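Ethylbenzene dehydrogenase alpha-subunit (Aromatoleum aromaticum, PDB 2IVF) is a molybdenum enzyme subunit of the molybdopterin oxidoreductase family, binding a molybdenum atom, two pterin guanine dinucleotides and an iron/sulfur cluster. Local coordinates at residues W560-F574 against L935-G947. Numbering follows the deposited sequence.
Sequences WNNKAWTDPALKKSF and LLIGMPKPLHLAG
P940 packs over the indole of W560 in a buried CH-pi contact between two segments of this molybdopterin oxidoreductase. Segment 560-574 runs from the end of helix 557-560 to the start of helix 574-583. Segment 935-947 is part of the long connection between strands 915-917 and 969-975 and includes a 3-10 turn at 942-945. Its L936 touches the bound MD1. P940 CD sits 3.4 Å from the centroid of the W560 five-membered ring, almost on the ring normal. The proline also borders F574, with P940 CB 3.6 Å from F574 CE1. L945 CD1 lies over one face of the F574 ring, 3.9 Å from its centroid. F574 CG is anti to the backbone N (chi1 177°), which carries the ring in between P940 and L945.

M939 makes Met-aromatic contacts with two tryptophans. SD approaches W560 obliquely and meets W565 at the ring edge. M939 is bent at chi2 and chi3, and M939 CE ends among backbone oxygens of 560-574, 3.5 Å from both W560 O and W565 O. W565 O is buried and has no polar partner in the model. Aliphatic packing continues at L570, whose CD1 presses on P942 CG and CD while CD2 meets L943.

One hydrogen bond joins the segments. W560 NE1 donates to I937 O at 3.0 Å, nearly straight at 166°, with the oxygen close to the indole plane.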
loop_
_atom_site.group_PDB
_atom_site.type_symbol
_atom_site.label_atom_id
_atom_site.label_comp_id
_atom_site.label_asym_id
_atom_site.label_seq_id
_atom_site.Cartn_x
_atom_site.Cartn_y
_atom_site.Cartn_z
ATOM N N TRP A 560 1.953 8.260 -31.286
ATOM C CA TRP A 560 1.263 9.502 -30.987
ATOM C C TRP A 560 0.702 10.267 -32.185
ATOM O O TRP A 560 -0.119 11.162 -32.006
ATOM C CB TRP A 560 2.181 10.392 -30.160
ATOM C CG TRP A 560 2.613 9.789 -28.932
ATOM C CD1 TRP A 560 2.062 8.691 -28.302
ATOM C CD2 TRP A 560 3.644 10.265 -28.063
ATOM N NE1 TRP A 560 2.697 8.464 -27.129
ATOM C CE2 TRP A 560 3.663 9.420 -26.941
ATOM C CE3 TRP A 560 4.542 11.327 -28.117
ATOM C CZ2 TRP A 560 4.588 9.562 -25.931
ATOM C CZ3 TRP A 560 5.455 11.481 -27.116
ATOM C CH2 TRP A 560 5.468 10.605 -26.016
ATOM N N ASN A 561 1.136 9.926 -33.401
ATOM C CA ASN A 561 0.574 10.499 -34.616
ATOM C C ASN A 561 -0.482 9.590 -35.234
ATOM O O ASN A 561 -0.869 9.787 -36.373
ATOM C CB ASN A 561 1.686 10.784 -35.645
ATOM C CG ASN A 561 2.627 11.880 -35.191
ATOM O OD1 ASN A 561 2.255 12.729 -34.375
ATOM N ND2 ASN A 561 3.844 11.873 -35.712
ATOM N N ASN A 562 -0.894 8.550 -34.504
ATOM C CA ASN A 562 -1.949 7.667 -34.973
ATOM C C ASN A 562 -3.289 8.345 -34.749
ATOM O O ASN A 562 -3.749 8.448 -33.619
ATOM C CB ASN A 562 -1.911 6.324 -34.234
ATOM C CG ASN A 562 -2.854 5.283 -34.852
ATOM O OD1 ASN A 562 -3.741 5.611 -35.641
ATOM N ND2 ASN A 562 -2.617 4.017 -34.540
ATOM N N LYS A 563 -3.916 8.806 -35.825
ATOM C CA LYS A 563 -5.178 9.537 -35.716
ATOM C C LYS A 563 -6.308 8.669 -35.171
ATOM O O LYS A 563 -7.251 9.182 -34.591
ATOM C CB LYS A 563 -5.571 10.113 -37.074
ATOM C CG LYS A 563 -4.651 11.234 -37.498
ATOM C CD LYS A 563 -4.948 11.754 -38.893
ATOM C CE LYS A 563 -3.710 12.481 -39.412
ATOM N NZ LYS A 563 -3.989 13.413 -40.536
ATOM N N ALA A 564 -6.197 7.351 -35.326
ATOM C CA ALA A 564 -7.202 6.424 -34.785
ATOM C C ALA A 564 -7.259 6.499 -33.270
ATOM O O ALA A 564 -8.325 6.239 -32.667
ATOM C CB ALA A 564 -6.911 4.964 -35.253
ATOM N N TRP A 565 -6.143 6.881 -32.649
ATOM C CA TRP A 565 -6.033 6.926 -31.200
ATOM C C TRP A 565 -6.077 8.347 -30.660
ATOM O O TRP A 565 -5.761 8.556 -29.547
ATOM C CB TRP A 565 -4.721 6.282 -30.740
ATOM C CG TRP A 565 -4.558 4.865 -31.189
ATOM C CD1 TRP A 565 -5.546 4.016 -31.632
ATOM C CD2 TRP A 565 -3.353 4.119 -31.202
ATOM N NE1 TRP A 565 -5.013 2.786 -31.924
ATOM C CE2 TRP A 565 -3.664 2.824 -31.669
ATOM C CE3 TRP A 565 -2.016 4.423 -30.891
ATOM C CZ2 TRP A 565 -2.679 1.851 -31.859
ATOM C CZ3 TRP A 565 -1.053 3.452 -31.061
ATOM C CH2 TRP A 565 -1.395 2.172 -31.520
ATOM N N THR A 566 -6.455 9.301 -31.502
ATOM C CA THR A 566 -6.492 10.721 -31.178
ATOM C C THR A 566 -7.947 11.136 -30.987
ATOM O O THR A 566 -8.853 10.560 -31.571
ATOM C CB THR A 566 -5.889 11.540 -32.395
ATOM O OG1 THR A 566 -4.536 11.119 -32.643
ATOM C CG2 THR A 566 -5.878 13.047 -32.140
ATOM N N ASP A 567 -8.190 12.148 -30.175
ATOM C CA ASP A 567 -9.543 12.750 -30.059
ATOM C C ASP A 567 -10.034 13.136 -31.463
ATOM O O ASP A 567 -9.387 13.945 -32.131
ATOM C CB ASP A 567 -9.420 13.979 -29.136
ATOM C CG ASP A 567 -10.652 14.864 -29.108
ATOM O OD1 ASP A 567 -11.749 14.381 -29.440
ATOM O OD2 ASP A 567 -10.499 16.063 -28.697
ATOM N N PRO A 568 -11.164 12.564 -31.920
ATOM C CA PRO A 568 -11.670 12.843 -33.261
ATOM C C PRO A 568 -12.154 14.261 -33.513
ATOM O O PRO A 568 -12.397 14.611 -34.661
ATOM C CB PRO A 568 -12.845 11.879 -33.436
ATOM C CG PRO A 568 -13.089 11.246 -32.132
ATOM C CD PRO A 568 -12.021 11.613 -31.179
ATOM N N ALA A 569 -12.306 15.052 -32.460
ATOM C CA ALA A 569 -12.633 16.464 -32.574
ATOM C C ALA A 569 -11.424 17.286 -32.968
ATOM O O ALA A 569 -11.559 18.483 -33.264
ATOM C CB ALA A 569 -13.216 16.993 -31.240
ATOM N N LEU A 570 -10.234 16.675 -32.954
ATOM C CA LEU A 570 -9.039 17.396 -33.338
ATOM C C LEU A 570 -8.862 17.283 -34.858
ATOM O O LEU A 570 -9.214 16.267 -35.466
ATOM C CB LEU A 570 -7.812 16.888 -32.552
ATOM C CG LEU A 570 -7.838 16.974 -31.012
ATOM C CD1 LEU A 570 -6.507 16.457 -30.397
ATOM C CD2 LEU A 570 -8.140 18.385 -30.425
ATOM N N LYS A 571 -8.333 18.344 -35.467
ATOM C CA LYS A 571 -8.244 18.428 -36.911
ATOM C C LYS A 571 -6.948 17.815 -37.422
ATOM O O LYS A 571 -6.775 17.618 -38.633
ATOM C CB LYS A 571 -8.381 19.889 -37.353
ATOM C CG LYS A 571 -7.255 20.850 -36.872
ATOM C CD LYS A 571 -7.695 22.311 -37.140
ATOM C CE LYS A 571 -6.569 23.211 -37.639
ATOM N NZ LYS A 571 -7.152 24.418 -38.290
ATOM N N LYS A 572 -6.042 17.488 -36.502
ATOM C CA LYS A 572 -4.761 16.917 -36.867
ATOM C C LYS A 572 -4.067 16.212 -35.719
ATOM O O LYS A 572 -4.522 16.231 -34.567
ATOM C CB LYS A 572 -3.852 17.995 -37.459
ATOM C CG LYS A 572 -3.571 19.146 -36.526
ATOM C CD LYS A 572 -3.104 20.323 -37.317
ATOM C CE LYS A 572 -2.752 21.535 -36.484
ATOM N NZ LYS A 572 -2.119 22.575 -37.382
ATOM N N SER A 573 -2.981 15.528 -36.063
ATOM C CA SER A 573 -2.226 14.712 -35.121
ATOM C C SER A 573 -1.402 15.567 -34.192
ATOM O O SER A 573 -1.093 16.720 -34.493
ATOM C CB SER A 573 -1.238 13.792 -35.842
ATOM O OG SER A 573 -0.344 14.560 -36.681
ATOM N N PHE A 574 -1.024 14.938 -33.092
ATOM C CA PHE A 574 -0.070 15.451 -32.133
ATOM C C PHE A 574 1.118 16.108 -32.819
ATOM O O PHE A 574 1.440 17.235 -32.515
ATOM C CB PHE A 574 0.457 14.330 -31.253
ATOM C CG PHE A 574 1.510 14.784 -30.293
ATOM C CD1 PHE A 574 1.157 15.360 -29.081
ATOM C CD2 PHE A 574 2.858 14.666 -30.614
ATOM C CE1 PHE A 574 2.119 15.813 -28.223
ATOM C CE2 PHE A 574 3.848 15.106 -29.727
ATOM C CZ PHE A 574 3.466 15.690 -28.540
ATOM N N LEU A 935 0.784 -1.836 -23.276
ATOM C CA LEU A 935 -0.294 -1.520 -24.251
ATOM C C LEU A 935 -0.941 -0.134 -24.082
ATOM O O LEU A 935 -1.947 0.161 -24.728
ATOM C CB LEU A 935 -1.355 -2.630 -24.276
ATOM C CG LEU A 935 -1.851 -3.196 -22.946
ATOM C CD1 LEU A 935 -2.720 -2.139 -22.296
ATOM C CD2 LEU A 935 -2.596 -4.455 -23.191
ATOM N N LEU A 936 -0.311 0.720 -23.273
ATOM C CA LEU A 936 -0.970 1.944 -22.775
ATOM C C LEU A 936 -0.700 3.195 -23.576
ATOM O O LEU A 936 -1.471 4.132 -23.474
ATOM C CB LEU A 936 -0.701 2.162 -21.294
ATOM C CG LEU A 936 -1.254 1.103 -20.312
ATOM C CD1 LEU A 936 -0.838 1.521 -18.872
ATOM C CD2 LEU A 936 -2.837 0.861 -20.368
ATOM N N ILE A 937 0.331 3.138 -24.425
ATOM C CA ILE A 937 0.615 4.079 -25.517
ATOM C C ILE A 937 1.048 5.444 -25.095
ATOM O O ILE A 937 2.029 5.937 -25.624
ATOM C CB ILE A 937 -0.569 4.224 -26.512
ATOM C CG1 ILE A 937 -1.019 2.860 -27.070
ATOM C CG2 ILE A 937 -0.199 5.178 -27.640
ATOM C CD1 ILE A 937 0.071 1.973 -27.365
ATOM N N GLY A 938 0.254 6.091 -24.250
ATOM C CA GLY A 938 0.593 7.370 -23.658
ATOM C C GLY A 938 0.308 8.541 -24.562
ATOM O O GLY A 938 1.076 9.492 -24.602
ATOM N N MET A 939 -0.785 8.479 -25.297
ATOM C CA MET A 939 -1.116 9.527 -26.254
ATOM C C MET A 939 -1.161 10.869 -25.527
ATOM O O MET A 939 -1.978 11.037 -24.643
ATOM C CB MET A 939 -2.492 9.254 -26.882
ATOM C CG MET A 939 -2.605 7.987 -27.695
ATOM S SD MET A 939 -1.552 8.003 -29.180
ATOM C CE MET A 939 -2.407 9.166 -30.255
ATOM N N PRO A 940 -0.254 11.814 -25.853
ATOM C CA PRO A 940 -0.331 13.097 -25.194
ATOM C C PRO A 940 -1.408 13.956 -25.806
ATOM O O PRO A 940 -1.603 13.920 -27.019
ATOM C CB PRO A 940 1.049 13.716 -25.452
ATOM C CG PRO A 940 1.873 12.670 -26.052
ATOM C CD PRO A 940 0.920 11.742 -26.729
ATOM N N LYS A 941 -2.066 14.760 -24.981
ATOM C CA LYS A 941 -3.146 15.621 -25.459
ATOM C C LYS A 941 -2.557 16.758 -26.277
ATOM O O LYS A 941 -1.838 17.588 -25.743
ATOM C CB LYS A 941 -4.033 16.143 -24.298
ATOM C CG LYS A 941 -5.202 16.992 -24.832
ATOM C CD LYS A 941 -6.388 16.976 -23.902
ATOM C CE LYS A 941 -7.449 17.978 -24.330
ATOM N NZ LYS A 941 -8.711 17.806 -23.529
ATOM N N PRO A 942 -2.808 16.768 -27.594
ATOM C CA PRO A 942 -2.148 17.750 -28.444
ATOM C C PRO A 942 -2.413 19.220 -28.086
ATOM O O PRO A 942 -1.565 20.064 -28.367
ATOM C CB PRO A 942 -2.717 17.452 -29.831
ATOM C CG PRO A 942 -3.100 16.099 -29.790
ATOM C CD PRO A 942 -3.655 15.879 -28.392
ATOM N N LEU A 943 -3.577 19.512 -27.468
ATOM C CA LEU A 943 -3.932 20.891 -27.126
ATOM C C LEU A 943 -2.954 21.418 -26.077
ATOM O O LEU A 943 -2.766 22.620 -25.948
ATOM C CB LEU A 943 -5.360 20.987 -26.583
ATOM C CG LEU A 943 -6.478 20.706 -27.588
ATOM C CD1 LEU A 943 -7.824 20.965 -26.883
ATOM C CD2 LEU A 943 -6.286 21.552 -28.807
ATOM N N HIS A 944 -2.285 20.517 -25.380
ATOM C CA HIS A 944 -1.270 20.929 -24.420
ATOM C C HIS A 944 0.084 21.310 -24.988
ATOM O O HIS A 944 0.983 21.613 -24.231
ATOM C CB HIS A 944 -1.160 19.923 -23.298
ATOM C CG HIS A 944 -2.444 19.721 -22.574
ATOM N ND1 HIS A 944 -2.551 18.881 -21.483
ATOM C CD2 HIS A 944 -3.657 20.308 -22.720
ATOM C CE1 HIS A 944 -3.805 18.876 -21.058
ATOM N NE2 HIS A 944 -4.489 19.764 -21.764
ATOM N N LEU A 945 0.176 21.396 -26.324
ATOM C CA LEU A 945 1.291 22.007 -27.015
ATOM C C LEU A 945 1.010 23.491 -27.203
ATOM O O LEU A 945 1.868 24.225 -27.641
ATOM C CB LEU A 945 1.491 21.326 -28.368
ATOM C CG LEU A 945 2.037 19.885 -28.274
ATOM C CD1 LEU A 945 1.731 19.096 -29.541
ATOM C CD2 LEU A 945 3.550 19.904 -27.964
ATOM N N ALA A 946 -0.188 23.948 -26.844
ATOM C CA ALA A 946 -0.580 25.317 -27.148
ATOM C C ALA A 946 0.263 26.322 -26.395
ATOM O O ALA A 946 0.602 26.106 -25.260
ATOM C CB ALA A 946 -2.061 25.549 -26.842
ATOM N N GLY A 947 0.559 27.440 -27.045
ATOM C CA GLY A 947 1.131 28.592 -26.380
ATOM C C GLY A 947 0.326 29.822 -26.764
ATOM O O GLY A 947 -0.835 29.720 -27.163
#